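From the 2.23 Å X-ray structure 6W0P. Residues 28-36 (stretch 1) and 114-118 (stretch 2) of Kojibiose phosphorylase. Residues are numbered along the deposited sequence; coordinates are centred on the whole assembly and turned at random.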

# COMPACT_ATOMS: atom_id res chain seq x y z
N VAL A 28 -21.44 6.64 -22.55
CA VAL A 28 -21.66 8.04 -22.07
C VAL A 28 -23.16 8.28 -21.97
O VAL A 28 -23.60 8.75 -20.93
CB VAL A 28 -20.97 9.09 -22.98
CG1 VAL A 28 -21.45 10.50 -22.66
CG2 VAL A 28 -19.46 9.01 -22.87
N SER A 29 -23.92 7.92 -23.02
CA SER A 29 -25.39 8.07 -23.10
C SER A 29 -26.04 7.21 -22.02
O SER A 29 -26.86 7.72 -21.25
CB SER A 29 -25.88 7.75 -24.50
OG SER A 29 -25.24 8.59 -25.46
N GLU A 30 -25.66 5.94 -21.93
CA GLU A 30 -26.12 5.04 -20.83
C GLU A 30 -26.07 5.80 -19.49
O GLU A 30 -27.02 5.66 -18.68
CB GLU A 30 -25.24 3.79 -20.73
CG GLU A 30 -25.44 2.77 -21.84
CD GLU A 30 -24.62 1.49 -21.68
OE1 GLU A 30 -23.67 1.47 -20.85
OE2 GLU A 30 -24.92 0.51 -22.39
N SER A 31 -24.98 6.52 -19.21
CA SER A 31 -24.78 7.19 -17.90
C SER A 31 -25.74 8.39 -17.79
O SER A 31 -26.52 8.48 -16.84
CB SER A 31 -23.34 7.59 -17.72
OG SER A 31 -22.48 6.46 -17.69
N ILE A 32 -25.73 9.24 -18.81
CA ILE A 32 -26.41 10.56 -18.84
C ILE A 32 -27.91 10.34 -18.75
O ILE A 32 -28.58 11.09 -18.00
CB ILE A 32 -26.01 11.34 -20.10
CG1 ILE A 32 -24.56 11.81 -19.99
CG2 ILE A 32 -26.98 12.49 -20.35
CD1 ILE A 32 -24.04 12.52 -21.23
N PHE A 33 -28.41 9.36 -19.49
CA PHE A 33 -29.87 9.14 -19.65
C PHE A 33 -30.38 8.20 -18.56
O PHE A 33 -31.52 7.75 -18.68
CB PHE A 33 -30.16 8.60 -21.05
CG PHE A 33 -30.06 9.62 -22.15
CD1 PHE A 33 -28.83 10.02 -22.64
CD2 PHE A 33 -31.20 10.14 -22.73
CE1 PHE A 33 -28.74 10.94 -23.69
CE2 PHE A 33 -31.11 11.09 -23.74
CZ PHE A 33 -29.88 11.45 -24.25
N SER A 34 -29.58 7.91 -17.53
CA SER A 34 -29.94 7.01 -16.41
C SER A 34 -31.22 7.52 -15.73
O SER A 34 -31.36 8.75 -15.52
CB SER A 34 -28.83 6.89 -15.38
OG SER A 34 -27.68 6.25 -15.92
N LEU A 35 -32.11 6.59 -15.37
CA LEU A 35 -33.27 6.87 -14.49
C LEU A 35 -32.92 6.40 -13.08
O LEU A 35 -32.08 5.49 -12.92
CB LEU A 35 -34.51 6.13 -15.02
CG LEU A 35 -34.97 6.52 -16.42
CD1 LEU A 35 -36.22 5.73 -16.80
CD2 LEU A 35 -35.24 8.00 -16.50
N GLY A 36 -33.53 7.04 -12.08
CA GLY A 36 -33.36 6.67 -10.68
C GLY A 36 -34.51 7.18 -9.86
O GLY A 36 -35.07 8.23 -10.22
N LYS A 114 -33.54 8.36 -32.44
CA LYS A 114 -33.66 9.53 -31.55
C LYS A 114 -33.83 8.98 -30.13
O LYS A 114 -34.65 8.07 -29.96
CB LYS A 114 -34.80 10.42 -32.04
CG LYS A 114 -35.08 11.66 -31.20
CD LYS A 114 -36.01 12.63 -31.90
CE LYS A 114 -36.13 13.97 -31.22
NZ LYS A 114 -36.38 15.07 -32.20
N ARG A 115 -33.01 9.48 -29.19
CA ARG A 115 -33.04 9.16 -27.74
C ARG A 115 -33.49 10.41 -26.98
O ARG A 115 -32.91 11.49 -27.23
CB ARG A 115 -31.64 8.74 -27.29
CG ARG A 115 -31.63 7.85 -26.07
CD ARG A 115 -30.31 7.82 -25.33
NE ARG A 115 -29.21 7.31 -26.13
CZ ARG A 115 -28.57 6.16 -25.96
NH1 ARG A 115 -28.90 5.31 -25.00
NH2 ARG A 115 -27.57 5.85 -26.76
N ILE A 116 -34.48 10.29 -26.10
CA ILE A 116 -35.07 11.45 -25.35
C ILE A 116 -35.17 11.12 -23.86
O ILE A 116 -35.75 10.09 -23.51
CB ILE A 116 -36.44 11.84 -25.90
CG1 ILE A 116 -36.38 12.12 -27.40
CG2 ILE A 116 -37.00 13.03 -25.12
CD1 ILE A 116 -37.73 12.27 -28.06
N LEU A 117 -34.64 11.99 -23.01
CA LEU A 117 -34.96 11.98 -21.56
C LEU A 117 -35.79 13.24 -21.32
O LEU A 117 -35.31 14.35 -21.63
CB LEU A 117 -33.67 11.93 -20.75
CG LEU A 117 -33.83 12.14 -19.24
CD1 LEU A 117 -34.61 11.01 -18.61
CD2 LEU A 117 -32.48 12.27 -18.55
N ASP A 118 -37.03 13.10 -20.87
CA ASP A 118 -37.89 14.28 -20.57
C ASP A 118 -37.70 14.65 -19.09
O ASP A 118 -38.13 13.91 -18.22
CB ASP A 118 -39.34 14.00 -20.92
CG ASP A 118 -40.14 15.28 -21.04
OD1 ASP A 118 -39.91 16.17 -20.20
OD2 ASP A 118 -40.97 15.37 -22.00
O HOH W 1 -24.90 7.28 -27.93

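Packing of a helix end and the turn after it against a β-strand in kojibiose phosphorylase. Stretch 1 carries the last residues of a helix (28-32), leaves helical geometry at Phe-33 and enters a short strand at Leu-35 and Gly-36; stretch 2 (114-118) is strand throughout. At least 82 residues of sequence separate any two residues that touch, and together the stretches bury 341 Å². The backbones come nearest at Phe-33 and Leu-117, whose CA atoms lie 6.1 Å apart. No direct hydrogen bond crosses the interface, so side chains, helped by one water, make the contact.

Backbone hydrogen bonds shape the helix end. Ile-32 N donates to Val-28 O (3.0 Å) and Phe-33 N to Ser-29 O (2.9 Å), each reaching four residues back, so the helical bonding pattern extends to the amide of Phe-33 although its own phi/psi (-89/11) is no longer helical. Ser-34 N then donates to Ser-31 O (3.2 Å), a three-residue step that tightens the turn. The hydroxyl of Ser-34 also folds back on the helix: OG lies 2.7 Å from Ser-31 O and 2.9 Å from Glu-30 O, both within reach of its single proton.

Alternation along the strand selects the residues that meet stretch 1. Arg-115 and Leu-117 direct their CA-to-CB bonds toward it, whereas that of the intervening Ile-116 points away. Phe-33, also directed toward its partner stretch, gives up 94 Å² and is touched by all three.

The main aromatic contact is CH-π. Arg-115 CD sits 3.5 Å from the centroid of the Phe-33 ring and only 6° off the ring normal, placing a methylene squarely over one face; being next to the guanidinium nitrogen NE, its hydrogens are somewhat polarised and suit the π cloud. The charged group lies farther out, with Arg-115 CZ 5.4 Å from the Phe-33 ring centroid, so any cation-π attraction is weak at most. Near the ring plane, the edge meets strand backbone, with Phe-33 CE2 4.1 Å from Ile-116 C.

Apolar packing continues through Leu-117. Its CB approaches Phe-33 CD2 at 3.6 Å, obliquely to the ring, while Leu-117 CD1 meets Leu-35 CD2 at 3.7 Å. The CA-to-CB bond of Leu-35 points sideways, but the end of its side chain comes nearer, allowing the methyl groups to touch. Leu-117 CD2 also lies 4.1 Å from Ile-32 O, a looser contact with the helix end.

The polar end of the interface belongs to Ser-29 and Arg-115. Ser-29 CB lies over one face of the guanidinium, 3.4 Å from Arg-115 NH2, a van der Waals contact that leaves the group's in-plane N-H bonds free for acceptors. One is a water, which accepts from Ser-29 OG (2.8 Å) and, weakly, from Arg-115 NH2 (3.2 Å), bridging the two side chains. NE, NH1 and NH2 of Arg-115 also find hydrogen-bond partners elsewhere in the structure, which satisfies the buried guanidinium.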